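Local coordinates for aspartate aminotransferase, cytoplasmic (Schizosaccharomyces pombe 972h-, PDB 6JPK), which catalyses, with pyridoxal 5'-phosphate as cofactor, the reversible transfer of an amino group from L-aspartate to 2-oxoglutarate, giving oxaloacetate and L-glutamate, at residues Tyr374-Ser379 with Glu395-Ala400; Ala82-Leu87 with Cys266-Ala271. The protein carries 1 engineered substitution. All blocks are in the same frame, centred on the assembly; numbering follows the deposited sequence.

Contact 1. Residues Tyr374-Ser379 with Glu395-Ala400; sequences YHLYFS and EHVAQA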
ATOM      1  N   TYR A 374     -16.344 -35.074   8.382  1.00 11.75           N
ATOM      2  CA  TYR A 374     -15.430 -34.720   9.463  1.00 11.67           C
ATOM      3  C   TYR A 374     -15.298 -33.217   9.675  1.00 11.32           C
ATOM      4  O   TYR A 374     -14.508 -32.794  10.533  1.00 11.23           O
ATOM      5  CB  TYR A 374     -14.048 -35.346   9.208  1.00 11.50           C
ATOM      6  CG  TYR A 374     -14.084 -36.860   9.299  1.00 11.92           C
ATOM      7  CD1 TYR A 374     -14.490 -37.635   8.214  1.00 12.02           C
ATOM      8  CD2 TYR A 374     -13.736 -37.516  10.484  1.00 13.74           C
ATOM      9  CE1 TYR A 374     -14.541 -39.027   8.296  1.00 12.44           C
ATOM     10  CE2 TYR A 374     -13.787 -38.913  10.581  1.00 15.84           C
ATOM     11  CZ  TYR A 374     -14.190 -39.657   9.480  1.00 16.62           C
ATOM     12  OH  TYR A 374     -14.234 -41.032   9.567  1.00 18.03           O
ATOM     13  N   HIS A 375     -16.042 -32.402   8.918  1.00 11.14           N
ATOM     14  CA  HIS A 375     -16.109 -30.956   9.119  1.00 10.88           C
ATOM     15  C   HIS A 375     -14.734 -30.310   8.997  1.00 12.85           C
ATOM     16  O   HIS A 375     -14.401 -29.374   9.732  1.00 11.24           O
ATOM     17  CB  HIS A 375     -16.765 -30.639  10.465  1.00 11.21           C
ATOM     18  CG  HIS A 375     -18.036 -31.397  10.669  1.00 11.70           C
ATOM     19  ND1 HIS A 375     -19.242 -30.965  10.162  1.00 13.60           N
ATOM     20  CD2 HIS A 375     -18.272 -32.608  11.227  1.00 13.24           C
ATOM     21  CE1 HIS A 375     -20.180 -31.853  10.450  1.00 17.23           C
ATOM     22  NE2 HIS A 375     -19.617 -32.861  11.094  1.00 15.51           N
ATOM     23  N   LEU A 376     -13.924 -30.828   8.073  1.00 10.91           N
ATOM     24  CA  LEU A 376     -12.642 -30.235   7.710  1.00  9.83           C
ATOM     25  C   LEU A 376     -12.841 -29.357   6.491  1.00  9.51           C
ATOM     26  O   LEU A 376     -13.392 -29.817   5.484  1.00 11.89           O
ATOM     27  CB  LEU A 376     -11.594 -31.299   7.384  1.00  9.83           C
ATOM     28  CG  LEU A 376     -11.433 -32.444   8.369  1.00 10.55           C
ATOM     29  CD1 LEU A 376     -10.278 -33.290   7.916  1.00 10.16           C
ATOM     30  CD2 LEU A 376     -11.202 -31.904   9.780  1.00 12.16           C
ATOM     31  N   TYR A 377     -12.353 -28.118   6.567  1.00  9.21           N
ATOM     32  CA  TYR A 377     -12.558 -27.118   5.525  1.00  9.28           C
ATOM     33  C   TYR A 377     -11.215 -26.769   4.879  1.00  9.83           C
ATOM     34  O   TYR A 377     -10.352 -26.151   5.512  1.00  8.43           O
ATOM     35  CB  TYR A 377     -13.266 -25.894   6.115  1.00  8.93           C
ATOM     36  CG  TYR A 377     -14.716 -26.233   6.417  1.00 13.32           C
ATOM     37  CD1 TYR A 377     -15.082 -26.908   7.593  1.00 10.84           C
ATOM     38  CD2 TYR A 377     -15.706 -25.946   5.492  1.00 16.05           C
ATOM     39  CE1 TYR A 377     -16.405 -27.242   7.833  1.00 10.00           C
ATOM     40  CE2 TYR A 377     -17.010 -26.265   5.721  1.00  9.67           C
ATOM     41  CZ  TYR A 377     -17.360 -26.915   6.878  1.00 10.50           C
ATOM     42  OH  TYR A 377     -18.682 -27.230   7.049  1.00 11.12           O
ATOM     43  N   PHE A 378     -11.033 -27.194   3.628  1.00  8.52           N
ATOM     44  CA  PHE A 378      -9.820 -26.901   2.869  1.00  8.22           C
ATOM     45  C   PHE A 378     -10.141 -26.998   1.379  1.00 11.25           C
ATOM     46  O   PHE A 378     -11.236 -27.408   0.980  1.00  9.22           O
ATOM     47  CB  PHE A 378      -8.641 -27.804   3.286  1.00  8.26           C
ATOM     48  CG  PHE A 378      -8.893 -29.302   3.165  1.00  8.86           C
ATOM     49  CD1 PHE A 378      -9.698 -29.974   4.072  1.00 10.92           C
ATOM     50  CD2 PHE A 378      -8.259 -30.047   2.170  1.00  8.54           C
ATOM     51  CE1 PHE A 378      -9.902 -31.355   3.973  1.00 10.57           C
ATOM     52  CE2 PHE A 378      -8.443 -31.425   2.077  1.00 10.89           C
ATOM     53  CZ  PHE A 378      -9.267 -32.082   2.974  1.00  9.14           C
ATOM     54  N   SER A 379      -9.167 -26.600   0.561  1.00 12.02           N
ATOM     55  CA  SER A 379      -9.390 -26.392  -0.866  1.00 10.44           C
ATOM     56  C   SER A 379      -9.627 -27.706  -1.601  1.00  9.20           C
ATOM     57  O   SER A 379      -9.052 -28.744  -1.270  1.00  9.31           O
ATOM     58  CB  SER A 379      -8.187 -25.680  -1.495  1.00 16.50           C
ATOM     59  OG  SER A 379      -7.770 -24.560  -0.736  1.00 19.42           O
ATOM     60  N   GLU A 395      -5.188 -35.944  15.083  1.00 11.75           N
ATOM     61  CA  GLU A 395      -5.676 -37.314  14.956  1.00 20.74           C
ATOM     62  C   GLU A 395      -7.048 -37.357  14.283  1.00 18.42           C
ATOM     63  O   GLU A 395      -7.328 -38.256  13.484  1.00 13.67           O
ATOM     64  CB  GLU A 395      -5.726 -37.976  16.333  1.00 29.36           C
ATOM     65  CG  GLU A 395      -5.127 -39.365  16.346  1.00 37.55           C
ATOM     66  CD  GLU A 395      -3.655 -39.374  15.945  1.00 40.09           C
ATOM     67  OE1 GLU A 395      -2.897 -38.474  16.382  1.00 37.42           O
ATOM     68  OE2 GLU A 395      -3.261 -40.287  15.187  1.00 41.49           O
ATOM     69  N   HIS A 396      -7.920 -36.405  14.609  1.00 12.04           N
ATOM     70  CA  HIS A 396      -9.175 -36.267  13.881  1.00 11.98           C
ATOM     71  C   HIS A 396      -8.927 -36.081  12.381  1.00 11.53           C
ATOM     72  O   HIS A 396      -9.605 -36.701  11.554  1.00 12.19           O
ATOM     73  CB  HIS A 396      -9.966 -35.099  14.474  1.00 11.94           C
ATOM     74  CG  HIS A 396     -11.255 -34.794  13.763  1.00 16.06           C
ATOM     75  ND1 HIS A 396     -12.355 -35.620  13.825  1.00 12.28           N
ATOM     76  CD2 HIS A 396     -11.624 -33.734  13.001  1.00 12.90           C
ATOM     77  CE1 HIS A 396     -13.344 -35.090  13.124  1.00 12.72           C
ATOM     78  NE2 HIS A 396     -12.924 -33.944  12.611  1.00 12.47           N
ATOM     79  N   VAL A 397      -7.930 -35.269  12.012  1.00 11.11           N
ATOM     80  CA  VAL A 397      -7.625 -35.035  10.598  1.00 12.60           C
ATOM     81  C   VAL A 397      -7.103 -36.306   9.926  1.00 13.84           C
ATOM     82  O   VAL A 397      -7.525 -36.663   8.815  1.00 12.55           O
ATOM     83  CB  VAL A 397      -6.628 -33.872  10.449  1.00 13.84           C
ATOM     84  CG1 VAL A 397      -6.140 -33.749   8.981  1.00  9.94           C
ATOM     85  CG2 VAL A 397      -7.268 -32.574  10.931  1.00 10.84           C
ATOM     86  N   ALA A 398      -6.162 -36.999  10.574  1.00 11.06           N
ATOM     87  CA  ALA A 398      -5.661 -38.259  10.028  1.00 12.17           C
ATOM     88  C   ALA A 398      -6.785 -39.277   9.837  1.00 11.62           C
ATOM     89  O   ALA A 398      -6.832 -39.981   8.820  1.00 12.97           O
ATOM     90  CB  ALA A 398      -4.587 -38.842  10.945  1.00 13.64           C
ATOM     91  N   GLN A 399      -7.686 -39.380  10.811  1.00 11.94           N
ATOM     92  CA  GLN A 399      -8.782 -40.335  10.702  1.00 12.34           C
ATOM     93  C   GLN A 399      -9.680 -40.000   9.519  1.00 12.13           C
ATOM     94  O   GLN A 399     -10.149 -40.902   8.816  1.00 12.34           O
ATOM     95  CB  GLN A 399      -9.591 -40.355  11.999  1.00 15.56           C
ATOM     96  CG  GLN A 399      -8.854 -40.950  13.198  1.00 26.17           C
ATOM     97  CD  GLN A 399      -8.934 -42.468  13.254  1.00 40.67           C
ATOM     98  OE1 GLN A 399      -9.762 -43.089  12.577  1.00 45.44           O
ATOM     99  NE2 GLN A 399      -8.073 -43.078  14.070  1.00 44.22           N
ATOM    100  N   ALA A 400      -9.930 -38.701   9.294  1.00 11.74           N
ATOM    101  CA  ALA A 400     -10.729 -38.257   8.154  1.00 11.53           C
ATOM    102  C   ALA A 400     -10.073 -38.640   6.839  1.00 11.59           C
ATOM    103  O   ALA A 400     -10.732 -39.187   5.945  1.00 11.46           O
ATOM    104  CB  ALA A 400     -10.930 -36.744   8.201  1.00 11.16           C
TER

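Contact 2. Residues Ala82-Leu87 with Cys266-Ala271; sequences AAAEVL and CMHYVA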
ATOM      1  N   ALA A  82      18.809  -3.514   5.481  1.00 10.41           N
ATOM      2  CA  ALA A  82      18.832  -4.749   6.269  1.00  9.91           C
ATOM      3  C   ALA A  82      18.052  -5.874   5.590  1.00 10.02           C
ATOM      4  O   ALA A  82      18.434  -7.049   5.690  1.00  8.94           O
ATOM      5  CB  ALA A  82      18.259  -4.491   7.662  1.00  8.24           C
ATOM      6  N   ALA A  83      16.946  -5.543   4.916  1.00  7.68           N
ATOM      7  CA  ALA A  83      16.165  -6.566   4.230  1.00  7.45           C
ATOM      8  C   ALA A  83      16.978  -7.234   3.128  1.00 13.59           C
ATOM      9  O   ALA A  83      16.900  -8.455   2.935  1.00  7.44           O
ATOM     10  CB  ALA A  83      14.892  -5.950   3.648  1.00  7.23           C
ATOM     11  N   ALA A  84      17.759  -6.439   2.387  1.00  9.56           N
ATOM     12  CA  ALA A  84      18.651  -6.991   1.372  1.00  8.56           C
ATOM     13  C   ALA A  84      19.775  -7.807   2.004  1.00  9.76           C
ATOM     14  O   ALA A  84      20.159  -8.861   1.477  1.00  8.00           O
ATOM     15  CB  ALA A  84      19.229  -5.859   0.524  1.00  7.93           C
ATOM     16  N   GLU A  85      20.339  -7.323   3.111  1.00  8.15           N
ATOM     17  CA  GLU A  85      21.449  -8.039   3.730  1.00  8.40           C
ATOM     18  C   GLU A  85      21.034  -9.438   4.179  1.00  9.65           C
ATOM     19  O   GLU A  85      21.796 -10.400   4.007  1.00  8.46           O
ATOM     20  CB  GLU A  85      22.012  -7.234   4.909  1.00 13.59           C
ATOM     21  CG  GLU A  85      22.756  -5.985   4.456  1.00 26.58           C
ATOM     22  CD  GLU A  85      23.233  -5.089   5.598  1.00 36.37           C
ATOM     23  OE1 GLU A  85      24.316  -4.476   5.450  1.00 40.03           O
ATOM     24  OE2 GLU A  85      22.531  -4.985   6.632  1.00 38.95           O
ATOM     25  N   VAL A  86      19.826  -9.583   4.740  1.00  8.09           N
ATOM     26  CA  VAL A  86      19.454 -10.900   5.261  1.00  8.05           C
ATOM     27  C   VAL A  86      19.201 -11.889   4.115  1.00 10.83           C
ATOM     28  O   VAL A  86      19.383 -13.103   4.289  1.00  7.99           O
ATOM     29  CB  VAL A  86      18.249 -10.796   6.222  1.00  9.85           C
ATOM     30  CG1 VAL A  86      16.962 -10.473   5.470  1.00  7.60           C
ATOM     31  CG2 VAL A  86      18.087 -12.098   7.050  1.00  7.98           C
ATOM     32  N   LEU A  87      18.828 -11.391   2.921  1.00  9.06           N
ATOM     33  CA  LEU A  87      18.686 -12.252   1.741  1.00 11.37           C
ATOM     34  C   LEU A  87      20.030 -12.753   1.238  1.00 11.18           C
ATOM     35  O   LEU A  87      20.124 -13.871   0.721  1.00  8.29           O
ATOM     36  CB  LEU A  87      18.006 -11.496   0.595  1.00 11.11           C
ATOM     37  CG  LEU A  87      16.527 -11.153   0.713  1.00 16.40           C
ATOM     38  CD1 LEU A  87      16.078 -10.348  -0.503  1.00 15.98           C
ATOM     39  CD2 LEU A  87      15.701 -12.432   0.876  1.00 11.61           C
ATOM     40  N   CYS A 266       9.675  -5.928   0.625  1.00  6.50           N
ATOM     41  CA  CYS A 266      10.672  -5.181  -0.124  1.00  6.61           C
ATOM     42  C   CYS A 266      10.846  -5.806  -1.501  1.00  7.80           C
ATOM     43  O   CYS A 266      10.883  -7.033  -1.622  1.00  7.35           O
ATOM     44  CB  CYS A 266      12.009  -5.167   0.627  1.00  9.07           C
ATOM     45  SG  CYS A 266      13.087  -3.815   0.126  1.00 10.85           S
ATOM     46  N   MET A 267      10.928  -4.966  -2.537  1.00  6.68           N
ATOM     47  CA  MET A 267      11.303  -5.428  -3.869  1.00  7.80           C
ATOM     48  C   MET A 267      12.762  -5.073  -4.104  1.00  8.09           C
ATOM     49  O   MET A 267      13.206  -3.978  -3.743  1.00  7.97           O
ATOM     50  CB  MET A 267      10.429  -4.797  -4.966  1.00  9.25           C
ATOM     51  CG  MET A 267      10.534  -5.492  -6.339  1.00 15.21           C
ATOM     52  SD  MET A 267      10.987  -4.400  -7.728  1.00 25.80           S
ATOM     53  CE  MET A 267      12.726  -4.157  -7.457  1.00 24.98           C
ATOM     54  N   HIS A 268      13.511  -5.999  -4.706  1.00  8.40           N
ATOM     55  CA  HIS A 268      14.926  -5.774  -4.990  1.00  8.92           C
ATOM     56  C   HIS A 268      15.210  -6.069  -6.453  1.00  9.24           C
ATOM     57  O   HIS A 268      14.743  -7.079  -6.989  1.00  7.38           O
ATOM     58  CB  HIS A 268      15.853  -6.658  -4.136  1.00  7.35           C
ATOM     59  CG  HIS A 268      15.554  -6.619  -2.669  1.00  9.67           C
ATOM     60  ND1 HIS A 268      16.156  -5.724  -1.812  1.00  8.14           N
ATOM     61  CD2 HIS A 268      14.729  -7.377  -1.906  1.00  7.05           C
ATOM     62  CE1 HIS A 268      15.703  -5.920  -0.585  1.00  8.23           C
ATOM     63  NE2 HIS A 268      14.840  -6.921  -0.615  1.00  7.98           N
ATOM     64  N   TYR A 269      15.973  -5.183  -7.086  1.00  7.69           N
ATOM     65  CA  TYR A 269      16.609  -5.446  -8.372  1.00  7.93           C
ATOM     66  C   TYR A 269      18.102  -5.549  -8.127  1.00  8.18           C
ATOM     67  O   TYR A 269      18.712  -4.617  -7.583  1.00  9.49           O
ATOM     68  CB  TYR A 269      16.296  -4.352  -9.392  1.00  8.09           C
ATOM     69  CG  TYR A 269      17.129  -4.417 -10.663  1.00  8.43           C
ATOM     70  CD1 TYR A 269      16.942  -5.434 -11.595  1.00  8.48           C
ATOM     71  CD2 TYR A 269      18.094  -3.453 -10.929  1.00  8.73           C
ATOM     72  CE1 TYR A 269      17.703  -5.488 -12.761  1.00  8.83           C
ATOM     73  CE2 TYR A 269      18.864  -3.497 -12.083  1.00  9.08           C
ATOM     74  CZ  TYR A 269      18.665  -4.515 -13.000  1.00  9.54           C
ATOM     75  OH  TYR A 269      19.420  -4.557 -14.158  1.00  9.53           O
ATOM     76  N   VAL A 270      18.678  -6.686  -8.496  1.00  8.27           N
ATOM     77  CA  VAL A 270      20.091  -6.968  -8.273  1.00  8.52           C
ATOM     78  C   VAL A 270      20.807  -6.647  -9.577  1.00 11.55           C
ATOM     79  O   VAL A 270      20.849  -7.473 -10.494  1.00  8.98           O
ATOM     80  CB  VAL A 270      20.327  -8.419  -7.842  1.00  9.30           C
ATOM     81  CG1 VAL A 270      21.821  -8.650  -7.562  1.00  8.96           C
ATOM     82  CG2 VAL A 270      19.473  -8.765  -6.618  1.00 10.24           C
ATOM     83  N   ALA A 271      21.377  -5.442  -9.655  1.00  9.34           N
ATOM     84  CA  ALA A 271      21.986  -4.958 -10.881  1.00  9.90           C
ATOM     85  C   ALA A 271      23.383  -5.540 -11.075  1.00 12.37           C
ATOM     86  O   ALA A 271      24.024  -6.027 -10.136  1.00  9.78           O
ATOM     87  CB  ALA A 271      22.063  -3.430 -10.870  1.00  9.59           C
TER

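Contact 1. Residues Tyr374-Ser379 with Glu395-Ala400
Tyr374 lays its ring against the helix of Glu395-Ala400, with Ala400 beneath one face. The CA of Ala400 stands 3.6 Å from the ring centroid, only 4° off the ring normal, a CH-pi contact centred on the ring, while Ala400 CB reaches the inner end at Tyr374 CG, 3.3 Å away. Having no side chain beyond CB, alanine lets the ring settle directly on the helix backbone at CA. The phenol does not end in the contact: Tyr374 OH is hydrogen-bonded to His403, further along the same helix.

His396 approaches the edge of this ring, its CE1 3.6 Å from Tyr374 CD2, the two rings inclined at 54°. Its CG is anti to the backbone N; the ring beyond it meets the C-terminal end of helix 364-374. There NE2 donates to Tyr374 O at 2.9 Å with an N-H...O angle of 157°, on a carbonyl lone pair in the carbonyl plane, with the oxygen near the imidazole plane.

Leu376, the first residue of the short strand after His375, adds the apolar part beside the imidazole. Its two methyls divide the work: CD1 packs on Ala400 CB at 3.5 Å, and CD2 touches His396 CD2 at 3.7 Å, with Val397 CG2 beyond.

The bond requires a proton on NE2. The accepting carbonyl belongs to the last turn of a helix, whose partial negative charge would probably strengthen the bond and might favour a protonated imidazole. One directional bond thus helps orient His396, while apolar surfaces supply most of the contact.

Contact 2. Residues Ala82-Leu87 with Cys266-Ala271
Ala83 and Ala84 bring the last turns of helix 77-87 over strand 264-270, where Cys266 and His268 meet them. The short axes of the two segments come within 9.6 Å, and their N-to-C directions make an angle of 66°, so the helix runs across the strand more than along it. The closest CA pair is Ala83 with Cys266, 7.1 Å apart; alanines on the facing side of the helix permit this approach.

His268 has the largest share of the contact. Its CG is anti to the carbonyl carbon (chi1 -50°), and the imidazole projects from the strand toward the helix. At one end of the ring CE1 lies 3.7 Å from Ala84 CB and equally near Ala84 N. From the same side of the ring plane, but farther round the ring, Leu87 meets the histidine tip to tip, its CD1 methyl 3.6 Å from both CD2 and NE2 of His268. The leucine brings a longer apolar branch to the CD2-NE2 bond, while Ala84 contributes a methyl near CE1. Beside this pair, Ala83 CB rests on Cys266 CB at 4.2 Å, two small residues in van der Waals contact.

Both ring nitrogens of His268 are buried yet satisfied outside the two segments: ND1 is hydrogen-bonded to Ser102 OG of the neighbouring strand 100-106 and NE2 to Gln251 OE1 of strand 247-252 on the other flank. Gln251 also donates through NE2 to Ala83 O, so it bridges the strand histidine and the helix backbone.

The arrangement is helix-on-sheet packing in the large, PLP-binding domain of a class I aminotransferase: strand 264-270, antiparallel to both neighbours, is the single reversed strand of the characteristic seven-stranded central sheet, and helix 77-87 packs against the sheet at this strand.

Following the chain from the N terminus, helix 77-87 comes first, and contact 2 closes a loop of 178 residues when strand 264-270 returns to it; most of the central sheet is built within that loop. After helix 274-289 and the long helix 310-340, contact 1 closes a much shorter loop of 15 residues, joining the end of helix 364-374 and the short strand after it to helix 394-407 near the C terminus. The two loops neither nest nor cross. The contact centres are 40 Å apart on opposite sides of the chain's centre, with nearest atoms about 26 Å apart: contact 2 ties a helix to the large-domain sheet, contact 1 packs the smaller domain.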